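PDB 5O15: AmbC from Sorangium cellulosum, which probably catalyses both the dehydration of a polyketide intermediate and its cyclisation to an oxygen heterocycle during ambruticin biosynthesis. Local coordinates for residues 77-83 and 110-114. Where two conformers were deposited one is given. Residues are numbered along the deposited sequence.
Sequences LPSVSEL and GRRGF
A classic beta bulge lies within strand 79-83: Ser-81 and Glu-82 both face Val-135, and Ser-81 has helix-like backbone angles (-69/-43). Its side chain (chi1 t) points toward 110-114; OG accepts hydrogen bonds from Arg-111 NH1 (3.0 Å) and, weakly, Arg-111 NH2 (3.0 Å). A water donates to Glu-82 OE2 (2.7 Å) and weakly accepts from Arg-111 NH2 (3.3 Å); Glu-82 OE1 is hydrogen-bonded to Ser-243 OG. Gly-110 has positive phi (78/30); the axes of strands 79-83 and 112-114 approach to 9.0 Å, running roughly the same way (signed crossing angle -45°). Nearest CA pairs include Leu-77/Arg-111 (8.3 Å) and Leu-83/Phe-114 (8.8 Å). The ring edge of Phe-114 (chi1 p) meets Glu-82 O (CE1, 3.5 Å) and Leu-83 CD1 (CZ, 3.9 Å); Val-80 CG1 is 4.2 Å from CE1. Leu-77 CD1 lies 3.9 Å from Arg-112 CG. Strand 129-137 lies between strands 79-85 and 112-120, antiparallel to both; Val-80, Leu-83 and Phe-114 pack on Ala-68 of helix 61-75, central helix of the N-terminal hotdog in this double-hotdog fold.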
ATOM      1  N   LEU A  77      10.104   9.570  13.249  1.00 16.27           N
ATOM      2  CA  LEU A  77      10.581   9.974  11.948  1.00 16.62           C
ATOM      3  C   LEU A  77       9.396  10.186  11.011  1.00 15.83           C
ATOM      4  O   LEU A  77       8.401   9.471  11.119  1.00 18.10           O
ATOM      5  CB  LEU A  77      11.508   8.914  11.347  1.00 15.40           C
ATOM      6  CG  LEU A  77      12.874   8.798  12.024  1.00 16.51           C
ATOM      7  CD1 LEU A  77      13.661   7.575  11.506  1.00 17.49           C
ATOM      8  CD2 LEU A  77      13.661  10.090  11.812  1.00 18.33           C
ATOM      9  N   PRO A  78       9.500  11.127  10.070  1.00 16.95           N
ATOM     10  CA  PRO A  78       8.315  11.517   9.298  1.00 17.82           C
ATOM     11  C   PRO A  78       8.027  10.687   8.068  1.00 15.98           C
ATOM     12  O   PRO A  78       6.937  10.861   7.491  1.00 17.80           O
ATOM     13  CB  PRO A  78       8.622  12.975   8.924  1.00 20.23           C
ATOM     14  CG  PRO A  78      10.102  13.036   8.849  1.00 21.35           C
ATOM     15  CD  PRO A  78      10.601  12.122   9.958  1.00 18.24           C
ATOM     16  N   SER A  79       8.937   9.845   7.606  1.00 15.71           N
ATOM     17  CA  SER A  79       8.767   9.236   6.299  1.00 15.34           C
ATOM     18  C   SER A  79       9.386   7.845   6.235  1.00 14.85           C
ATOM     19  O   SER A  79      10.363   7.523   6.958  1.00 15.40           O
ATOM     20  CB  SER A  79       9.434  10.136   5.271  1.00 17.79           C
ATOM     21  OG  SER A  79       9.179   9.691   3.970  1.00 20.28           O
ATOM     22  N   VAL A  80       8.813   7.024   5.354  1.00 13.24           N
ATOM     23  CA  VAL A  80       9.415   5.799   4.873  1.00 14.00           C
ATOM     24  C   VAL A  80      10.232   6.172   3.651  1.00 13.32           C
ATOM     25  O   VAL A  80       9.695   6.421   2.568  1.00 14.88           O
ATOM     26  CB  VAL A  80       8.355   4.751   4.560  1.00 13.84           C
ATOM     27  CG1 VAL A  80       8.990   3.476   4.053  1.00 15.40           C
ATOM     28  CG2 VAL A  80       7.501   4.514   5.783  1.00 16.24           C
ATOM     29  N   SER A  81      11.547   6.255   3.831  1.00 14.02           N
ATOM     30  CA  SER A  81      12.408   6.627   2.730  1.00 14.94           C
ATOM     31  C   SER A  81      12.461   5.535   1.662  1.00 14.52           C
ATOM     32  O   SER A  81      12.410   5.836   0.464  1.00 14.15           O
ATOM     33  CB  SER A  81      13.797   6.895   3.294  1.00 16.18           C
ATOM     34  OG  SER A  81      14.759   7.019   2.263  1.00 21.72           O
ATOM     35  N   GLU A  82      12.564   4.278   2.062  0.60 14.02           N
ATOM     36  CA  GLU A  82      12.580   3.173   1.111  0.60 15.42           C
ATOM     37  C   GLU A  82      11.916   1.972   1.755  0.60 13.20           C
ATOM     38  O   GLU A  82      12.059   1.765   2.968  0.60 14.02           O
ATOM     39  CB  GLU A  82      14.009   2.777   0.705  0.60 20.95           C
ATOM     40  CG  GLU A  82      14.872   3.895   0.119  0.60 25.76           C
ATOM     41  CD  GLU A  82      14.310   4.475  -1.181  0.60 28.00           C
ATOM     42  OE1 GLU A  82      13.502   3.787  -1.868  0.60 28.98           O
ATOM     43  OE2 GLU A  82      14.680   5.635  -1.519  0.60 28.90           O
ATOM     44  N   LEU A  83      11.196   1.202   0.946  1.00 13.48           N
ATOM     45  CA  LEU A  83      10.611  -0.056   1.361  1.00 13.94           C
ATOM     46  C   LEU A  83      10.721  -1.019   0.189  1.00 13.15           C
ATOM     47  O   LEU A  83      10.321  -0.698  -0.932  1.00 15.42           O
ATOM     48  CB  LEU A  83       9.152   0.139   1.809  1.00 13.76           C
ATOM     49  CG  LEU A  83       8.476  -1.117   2.391  1.00 15.61           C
ATOM     50  CD1 LEU A  83       7.391  -0.782   3.411  1.00 18.39           C
ATOM     51  CD2 LEU A  83       7.916  -2.065   1.357  1.00 18.47           C
ATOM     52  N   GLY A 110      20.410  10.573   9.937  1.00 22.02           N
ATOM     53  CA  GLY A 110      19.050  10.689  10.413  1.00 21.14           C
ATOM     54  C   GLY A 110      18.115   9.618   9.884  1.00 18.74           C
ATOM     55  O   GLY A 110      16.905   9.860   9.759  1.00 20.81           O
ATOM     56  N   ARG A 111      18.635   8.423   9.592  1.00 17.47           N
ATOM     57  CA  ARG A 111      17.844   7.348   9.010  1.00 16.50           C
ATOM     58  C   ARG A 111      17.949   6.105   9.867  1.00 14.84           C
ATOM     59  O   ARG A 111      18.969   5.918  10.572  1.00 16.93           O
ATOM     60  CB  ARG A 111      18.350   7.054   7.616  1.00 18.30           C
ATOM     61  CG  ARG A 111      18.135   8.236   6.708  1.00 22.03           C
ATOM     62  CD  ARG A 111      19.097   8.257   5.520  1.00 30.15           C
ATOM     63  NE  ARG A 111      18.802   7.209   4.552  1.00 35.09           N
ATOM     64  CZ  ARG A 111      17.833   7.284   3.641  1.00 39.46           C
ATOM     65  NH1 ARG A 111      17.038   8.343   3.607  1.00 41.20           N
ATOM     66  NH2 ARG A 111      17.640   6.298   2.769  1.00 41.41           N
ATOM     67  N   ARG A 112      16.915   5.272   9.848  1.00 14.61           N
ATOM     68  CA  ARG A 112      16.862   4.011  10.578  1.00 14.03           C
ATOM     69  C   ARG A 112      16.452   2.878   9.655  1.00 12.87           C
ATOM     70  O   ARG A 112      15.403   2.973   8.977  1.00 14.16           O
ATOM     71  CB  ARG A 112      15.873   4.021  11.736  1.00 13.67           C
ATOM     72  CG  ARG A 112      16.169   4.991  12.873  1.00 14.12           C
ATOM     73  CD  ARG A 112      15.099   4.910  13.905  1.00 13.92           C
ATOM     74  NE  ARG A 112      15.260   5.788  15.043  1.00 15.23           N
ATOM     75  CZ  ARG A 112      15.844   5.431  16.178  1.00 15.86           C
ATOM     76  NH1 ARG A 112      16.333   4.205  16.314  1.00 15.95           N
ATOM     77  NH2 ARG A 112      15.926   6.299  17.180  1.00 17.80           N
ATOM     78  N   GLY A 113      17.187   1.778   9.635  1.00 12.93           N
ATOM     79  CA  GLY A 113      16.682   0.598   8.954  1.00 12.75           C
ATOM     80  C   GLY A 113      15.507  -0.010   9.690  1.00 11.92           C
ATOM     81  O   GLY A 113      15.295   0.193  10.880  1.00 12.73           O
ATOM     82  N   PHE A 114      14.676  -0.752   8.948  1.00 12.05           N
ATOM     83  CA  PHE A 114      13.573  -1.467   9.570  1.00 12.16           C
ATOM     84  C   PHE A 114      13.292  -2.738   8.784  1.00 11.84           C
ATOM     85  O   PHE A 114      13.702  -2.873   7.635  1.00 12.23           O
ATOM     86  CB  PHE A 114      12.300  -0.602   9.666  1.00 12.60           C
ATOM     87  CG  PHE A 114      11.614  -0.417   8.350  1.00 12.58           C
ATOM     88  CD1 PHE A 114      11.944   0.617   7.512  1.00 13.29           C
ATOM     89  CD2 PHE A 114      10.648  -1.330   7.945  1.00 14.47           C
ATOM     90  CE1 PHE A 114      11.327   0.762   6.287  1.00 15.15           C
ATOM     91  CE2 PHE A 114       9.986  -1.181   6.688  1.00 16.26           C
ATOM     92  CZ  PHE A 114      10.357  -0.165   5.887  1.00 16.03           C
TER
HETATM   93  O   HOH W   1      17.110   6.348  -0.485  1.00 40.37           O